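Long-range contact in TRUD (Uncultured prochloron, PDB 4BS9), which probably uses ATP to convert residues of cyanobactin precursor peptides into heterocycles, as a YcaO-family heterocyclase carrying a zinc ion: residues A[37-51]-A[57-71]. Numbering follows the deposited sequence.
Sequences LYCQILPFLNGEYTR and KLDGQVPEEYIDFVL
Ile41 of helix 37-41 points at helix 64-71 and meets Val70 tip to tip, its CD1 3.8 Å from Val70 CG1. The same methyl brushes Ile67, while CG1 lies across Leu58 CD1. One turn earlier in the helix, Leu37 and Tyr38 reach the two methyls of Val70, Leu37 CD2 touching CG2 and Tyr38 CE1 touching CG1. Leu71 CD2 rests on Leu45 CD1 at 3.8 Å. The axes of the segments 37-41 and 64-71 cross at 96°, with helix 51-57 linking them in the chain, consistent with the helical part of a winged helix-turn-helix domain, remote from the zinc site. Lys57 carries the aromatic contacts: its CB sits over one face of the Phe44 ring, a CH-pi contact 4.2 Å from the centroid, and the Lys57 chain, bent at chi2 (-65°), brings CE obliquely to Tyr49 CE1. The polar part is a salt-bridge network. Arg51 grips Asp68 side-on, NE (3.0 Å) and NH2 (2.9 Å) both donating to the syn lone pair of OD1, close to the guanidinium plane. NH2 also bonds Glu64 OE2 at 2.8 Å, on the anti side but tilted out of the carboxylate plane, while Arg51 CG packs against Leu71 CD1.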
loop_
_atom_site.group_PDB
_atom_site.type_symbol
_atom_site.label_atom_id
_atom_site.label_comp_id
_atom_site.label_asym_id
_atom_site.label_seq_id
_atom_site.Cartn_x
_atom_site.Cartn_y
_atom_site.Cartn_z
ATOM N N LEU A 37 -18.224 3.754 42.486
ATOM C CA LEU A 37 -17.951 2.376 42.891
ATOM C C LEU A 37 -16.580 1.923 42.409
ATOM O O LEU A 37 -15.806 1.363 43.191
ATOM C CB LEU A 37 -19.056 1.408 42.438
ATOM C CG LEU A 37 -20.207 1.261 43.443
ATOM C CD1 LEU A 37 -21.079 2.508 43.463
ATOM C CD2 LEU A 37 -21.059 0.053 43.119
ATOM N N TYR A 38 -16.262 2.194 41.146
ATOM C CA TYR A 38 -14.955 1.804 40.592
ATOM C C TYR A 38 -13.803 2.418 41.378
ATOM O O TYR A 38 -12.812 1.747 41.635
ATOM C CB TYR A 38 -14.835 2.201 39.133
ATOM C CG TYR A 38 -15.795 1.484 38.233
ATOM C CD1 TYR A 38 -15.740 0.095 38.086
ATOM C CD2 TYR A 38 -16.752 2.185 37.506
ATOM C CE1 TYR A 38 -16.623 -0.577 37.242
ATOM C CE2 TYR A 38 -17.630 1.524 36.655
ATOM C CZ TYR A 38 -17.565 0.149 36.529
ATOM O OH TYR A 38 -18.438 -0.484 35.688
ATOM N N CYS A 39 -13.937 3.679 41.779
ATOM C CA CYS A 39 -12.872 4.347 42.539
ATOM C C CYS A 39 -12.659 3.731 43.907
ATOM O O CYS A 39 -11.565 3.822 44.470
ATOM C CB CYS A 39 -13.170 5.827 42.716
ATOM S SG CYS A 39 -13.326 6.713 41.156
ATOM N N GLN A 40 -13.703 3.112 44.440
ATOM C CA GLN A 40 -13.635 2.507 45.758
ATOM C C GLN A 40 -13.144 1.071 45.784
ATOM O O GLN A 40 -12.615 0.637 46.806
ATOM C CB GLN A 40 -14.999 2.559 46.386
ATOM C CG GLN A 40 -15.452 3.976 46.626
ATOM C CD GLN A 40 -16.819 4.017 47.268
ATOM O OE1 GLN A 40 -16.966 3.673 48.445
ATOM N NE2 GLN A 40 -17.831 4.424 46.502
ATOM N N ILE A 41 -13.326 0.345 44.679
ATOM C CA ILE A 41 -12.973 -1.078 44.599
ATOM C C ILE A 41 -11.581 -1.312 43.982
ATOM O O ILE A 41 -10.806 -2.145 44.466
ATOM C CB ILE A 41 -14.036 -1.850 43.796
ATOM C CG1 ILE A 41 -15.375 -1.772 44.524
ATOM C CG2 ILE A 41 -13.620 -3.302 43.614
ATOM C CD1 ILE A 41 -16.530 -2.476 43.835
ATOM N N LEU A 42 -11.269 -0.558 42.934
ATOM C CA LEU A 42 -10.042 -0.749 42.178
ATOM C C LEU A 42 -8.733 -0.595 42.949
ATOM O O LEU A 42 -7.734 -1.181 42.541
ATOM C CB LEU A 42 -10.025 0.134 40.935
ATOM C CG LEU A 42 -10.619 -0.623 39.738
ATOM C CD1 LEU A 42 -12.077 -1.001 39.958
ATOM C CD2 LEU A 42 -10.487 0.185 38.466
ATOM N N PRO A 43 -8.724 0.162 44.062
ATOM C CA PRO A 43 -7.527 0.089 44.880
ATOM C C PRO A 43 -7.238 -1.327 45.349
ATOM O O PRO A 43 -6.098 -1.634 45.643
ATOM C CB PRO A 43 -7.855 0.975 46.077
ATOM C CG PRO A 43 -8.852 1.936 45.570
ATOM C CD PRO A 43 -9.667 1.174 44.565
ATOM N N PHE A 44 -8.249 -2.188 45.409
ATOM C CA PHE A 44 -8.065 -3.542 45.922
ATOM C C PHE A 44 -7.915 -4.587 44.823
ATOM O O PHE A 44 -7.751 -5.792 45.080
ATOM C CB PHE A 44 -9.202 -3.830 46.871
ATOM C CG PHE A 44 -9.319 -2.788 47.940
ATOM C CD1 PHE A 44 -8.456 -2.803 49.024
ATOM C CD2 PHE A 44 -10.223 -1.747 47.819
ATOM C CE1 PHE A 44 -8.527 -1.828 50.000
ATOM C CE2 PHE A 44 -10.292 -0.764 48.788
ATOM C CZ PHE A 44 -9.444 -0.805 49.882
ATOM N N LEU A 45 -7.888 -4.093 43.595
ATOM C CA LEU A 45 -7.707 -4.920 42.447
ATOM C C LEU A 45 -6.301 -4.727 41.928
ATOM O O LEU A 45 -6.049 -4.569 40.730
ATOM C CB LEU A 45 -8.770 -4.564 41.430
ATOM C CG LEU A 45 -10.127 -5.041 41.934
ATOM C CD1 LEU A 45 -11.233 -4.691 40.954
ATOM C CD2 LEU A 45 -10.095 -6.549 42.201
ATOM N N ASN A 46 -5.369 -4.751 42.860
ATOM C CA ASN A 46 -3.967 -4.676 42.528
ATOM C C ASN A 46 -3.328 -6.060 42.684
ATOM O O ASN A 46 -2.120 -6.179 42.704
ATOM C CB ASN A 46 -3.278 -3.647 43.431
ATOM C CG ASN A 46 -3.322 -4.030 44.914
ATOM O OD1 ASN A 46 -4.073 -4.921 45.329
ATOM N ND2 ASN A 46 -2.525 -3.344 45.716
ATOM N N GLY A 47 -4.138 -7.105 42.832
ATOM C CA GLY A 47 -3.601 -8.461 42.947
ATOM C C GLY A 47 -3.239 -8.895 44.352
ATOM O O GLY A 47 -2.980 -10.067 44.573
ATOM N N GLU A 48 -3.248 -7.958 45.297
ATOM C CA GLU A 48 -2.873 -8.227 46.687
ATOM C C GLU A 48 -4.039 -8.756 47.513
ATOM O O GLU A 48 -3.877 -9.012 48.688
ATOM C CB GLU A 48 -2.383 -6.936 47.349
ATOM C CG GLU A 48 -1.215 -6.249 46.653
ATOM C CD GLU A 48 0.128 -6.876 46.988
ATOM O OE1 GLU A 48 0.242 -7.512 48.065
ATOM O OE2 GLU A 48 1.075 -6.725 46.176
ATOM N N TYR A 49 -5.225 -8.875 46.919
ATOM C CA TYR A 49 -6.432 -9.237 47.669
ATOM C C TYR A 49 -7.269 -10.239 46.899
ATOM O O TYR A 49 -7.562 -10.049 45.712
ATOM C CB TYR A 49 -7.293 -8.000 47.960
ATOM C CG TYR A 49 -6.589 -6.937 48.771
ATOM C CD1 TYR A 49 -6.487 -7.045 50.148
ATOM C CD2 TYR A 49 -6.019 -5.828 48.161
ATOM C CE1 TYR A 49 -5.839 -6.077 50.897
ATOM C CE2 TYR A 49 -5.367 -4.858 48.901
ATOM C CZ TYR A 49 -5.282 -4.986 50.271
ATOM O OH TYR A 49 -4.638 -4.026 51.017
ATOM N N THR A 50 -7.633 -11.311 47.590
ATOM C CA THR A 50 -8.636 -12.235 47.102
ATOM C C THR A 50 -10.013 -11.605 47.262
ATOM O O THR A 50 -10.198 -10.701 48.072
ATOM C CB THR A 50 -8.587 -13.580 47.842
ATOM O OG1 THR A 50 -9.622 -14.414 47.329
ATOM C CG2 THR A 50 -8.791 -13.425 49.349
ATOM N N ARG A 51 -10.984 -12.084 46.498
ATOM C CA ARG A 51 -12.321 -11.460 46.479
ATOM C C ARG A 51 -13.011 -11.529 47.848
ATOM O O ARG A 51 -13.754 -10.624 48.240
ATOM C CB ARG A 51 -13.177 -12.093 45.376
ATOM C CG ARG A 51 -14.659 -11.798 45.438
ATOM C CD ARG A 51 -15.374 -12.814 46.308
ATOM N NE ARG A 51 -16.776 -12.462 46.494
ATOM C CZ ARG A 51 -17.577 -12.989 47.418
ATOM N NH1 ARG A 51 -17.125 -13.908 48.270
ATOM N NH2 ARG A 51 -18.844 -12.593 47.495
ATOM N N LYS A 57 -12.467 -5.273 53.365
ATOM C CA LYS A 57 -11.867 -3.932 53.404
ATOM C C LYS A 57 -12.927 -2.874 53.172
ATOM O O LYS A 57 -12.865 -1.786 53.750
ATOM C CB LYS A 57 -10.757 -3.756 52.361
ATOM C CG LYS A 57 -9.749 -4.883 52.250
ATOM C CD LYS A 57 -8.913 -5.057 53.508
ATOM C CE LYS A 57 -8.363 -6.480 53.595
ATOM N NZ LYS A 57 -7.108 -6.607 54.392
ATOM N N LEU A 58 -13.896 -3.205 52.318
ATOM C CA LEU A 58 -15.023 -2.322 52.019
ATOM C C LEU A 58 -16.262 -2.675 52.834
ATOM O O LEU A 58 -17.391 -2.477 52.385
ATOM C CB LEU A 58 -15.356 -2.417 50.538
ATOM C CG LEU A 58 -14.244 -1.960 49.617
ATOM C CD1 LEU A 58 -14.582 -2.364 48.190
ATOM C CD2 LEU A 58 -14.049 -0.454 49.749
ATOM N N ASP A 59 -16.046 -3.176 54.042
ATOM C CA ASP A 59 -17.133 -3.690 54.837
ATOM C C ASP A 59 -18.241 -2.651 55.011
ATOM O O ASP A 59 -19.365 -2.820 54.503
ATOM C CB ASP A 59 -16.623 -4.130 56.187
ATOM C CG ASP A 59 -17.725 -4.590 57.073
ATOM O OD1 ASP A 59 -18.774 -4.997 56.528
ATOM O OD2 ASP A 59 -17.554 -4.537 58.308
ATOM N N GLY A 60 -17.919 -1.567 55.703
ATOM C CA GLY A 60 -18.897 -0.514 55.929
ATOM C C GLY A 60 -19.244 0.310 54.702
ATOM O O GLY A 60 -20.232 1.040 54.720
ATOM N N GLN A 61 -18.438 0.189 53.644
ATOM C CA GLN A 61 -18.523 1.083 52.485
ATOM C C GLN A 61 -19.488 0.581 51.425
ATOM O O GLN A 61 -20.351 1.312 50.984
ATOM C CB GLN A 61 -17.148 1.271 51.815
ATOM C CG GLN A 61 -15.939 1.386 52.734
ATOM C CD GLN A 61 -16.003 2.591 53.641
ATOM O OE1 GLN A 61 -17.011 3.289 53.689
ATOM N NE2 GLN A 61 -14.917 2.845 54.369
ATOM N N VAL A 62 -19.318 -0.660 50.998
ATOM C CA VAL A 62 -20.022 -1.181 49.830
ATOM C C VAL A 62 -20.546 -2.567 50.172
ATOM O O VAL A 62 -19.792 -3.392 50.664
ATOM C CB VAL A 62 -19.067 -1.285 48.617
ATOM C CG1 VAL A 62 -19.824 -1.650 47.349
ATOM C CG2 VAL A 62 -18.309 0.019 48.407
ATOM N N PRO A 63 -21.839 -2.833 49.937
ATOM C CA PRO A 63 -22.298 -4.164 50.291
ATOM C C PRO A 63 -21.750 -5.201 49.329
ATOM O O PRO A 63 -21.588 -4.929 48.139
ATOM C CB PRO A 63 -23.822 -4.071 50.172
ATOM C CG PRO A 63 -24.136 -2.619 50.100
ATOM C CD PRO A 63 -22.939 -1.995 49.450
ATOM N N GLU A 64 -21.469 -6.380 49.873
ATOM C CA GLU A 64 -20.916 -7.516 49.130
ATOM C C GLU A 64 -21.530 -7.667 47.732
ATOM O O GLU A 64 -20.818 -7.782 46.731
ATOM C CB GLU A 64 -21.136 -8.814 49.944
ATOM C CG GLU A 64 -20.295 -10.011 49.500
ATOM C CD GLU A 64 -20.595 -11.294 50.270
ATOM O OE1 GLU A 64 -20.865 -11.227 51.484
ATOM O OE2 GLU A 64 -20.544 -12.386 49.666
ATOM N N GLU A 65 -22.854 -7.636 47.676
ATOM C CA GLU A 65 -23.575 -7.973 46.456
ATOM C C GLU A 65 -23.212 -7.062 45.291
ATOM O O GLU A 65 -23.115 -7.520 44.150
ATOM C CB GLU A 65 -25.084 -7.936 46.682
ATOM C CG GLU A 65 -25.606 -8.900 47.742
ATOM C CD GLU A 65 -25.515 -8.360 49.167
ATOM O OE1 GLU A 65 -25.177 -7.170 49.367
ATOM O OE2 GLU A 65 -25.785 -9.137 50.103
ATOM N N TYR A 66 -23.017 -5.783 45.592
ATOM C CA TYR A 66 -22.583 -4.812 44.599
ATOM C C TYR A 66 -21.106 -4.999 44.228
ATOM O O TYR A 66 -20.720 -4.777 43.083
ATOM C CB TYR A 66 -22.822 -3.393 45.104
ATOM C CG TYR A 66 -24.287 -3.060 45.313
ATOM C CD1 TYR A 66 -25.080 -2.654 44.248
ATOM C CD2 TYR A 66 -24.881 -3.150 46.579
ATOM C CE1 TYR A 66 -26.416 -2.347 44.423
ATOM C CE2 TYR A 66 -26.227 -2.847 46.763
ATOM C CZ TYR A 66 -26.994 -2.440 45.676
ATOM O OH TYR A 66 -28.342 -2.119 45.794
ATOM N N ILE A 67 -20.275 -5.412 45.177
ATOM C CA ILE A 67 -18.895 -5.745 44.837
ATOM C C ILE A 67 -18.887 -6.896 43.822
ATOM O O ILE A 67 -18.232 -6.805 42.786
ATOM C CB ILE A 67 -18.062 -6.096 46.084
ATOM C CG1 ILE A 67 -17.839 -4.841 46.932
ATOM C CG2 ILE A 67 -16.719 -6.703 45.693
ATOM C CD1 ILE A 67 -17.357 -5.133 48.330
ATOM N N ASP A 68 -19.646 -7.951 44.100
ATOM C CA ASP A 68 -19.733 -9.093 43.189
ATOM C C ASP A 68 -20.175 -8.669 41.812
ATOM O O ASP A 68 -19.583 -9.073 40.818
ATOM C CB ASP A 68 -20.702 -10.148 43.711
ATOM C CG ASP A 68 -20.182 -10.864 44.949
ATOM O OD1 ASP A 68 -18.944 -11.026 45.098
ATOM O OD2 ASP A 68 -21.020 -11.270 45.783
ATOM N N PHE A 69 -21.220 -7.855 41.757
ATOM C CA PHE A 69 -21.716 -7.343 40.490
ATOM C C PHE A 69 -20.658 -6.532 39.734
ATOM O O PHE A 69 -20.470 -6.722 38.544
ATOM C CB PHE A 69 -22.959 -6.480 40.708
ATOM C CG PHE A 69 -23.431 -5.781 39.460
ATOM C CD1 PHE A 69 -24.020 -6.499 38.433
ATOM C CD2 PHE A 69 -23.268 -4.406 39.309
ATOM C CE1 PHE A 69 -24.449 -5.865 37.286
ATOM C CE2 PHE A 69 -23.691 -3.764 38.163
ATOM C CZ PHE A 69 -24.283 -4.497 37.152
ATOM N N VAL A 70 -19.982 -5.624 40.429
ATOM C CA VAL A 70 -18.952 -4.819 39.800
ATOM C C VAL A 70 -17.810 -5.692 39.309
ATOM O O VAL A 70 -17.281 -5.465 38.212
ATOM C CB VAL A 70 -18.400 -3.736 40.743
ATOM C CG1 VAL A 70 -17.158 -3.089 40.156
ATOM C CG2 VAL A 70 -19.459 -2.672 40.993
ATOM N N LEU A 71 -17.413 -6.674 40.117
ATOM C CA LEU A 71 -16.356 -7.611 39.702
ATOM C C LEU A 71 -16.759 -8.401 38.446
ATOM O O LEU A 71 -15.919 -8.635 37.561
ATOM C CB LEU A 71 -15.991 -8.575 40.829
ATOM C CG LEU A 71 -15.262 -8.014 42.053
ATOM C CD1 LEU A 71 -14.887 -9.152 43.000
ATOM C CD2 LEU A 71 -14.029 -7.209 41.683
#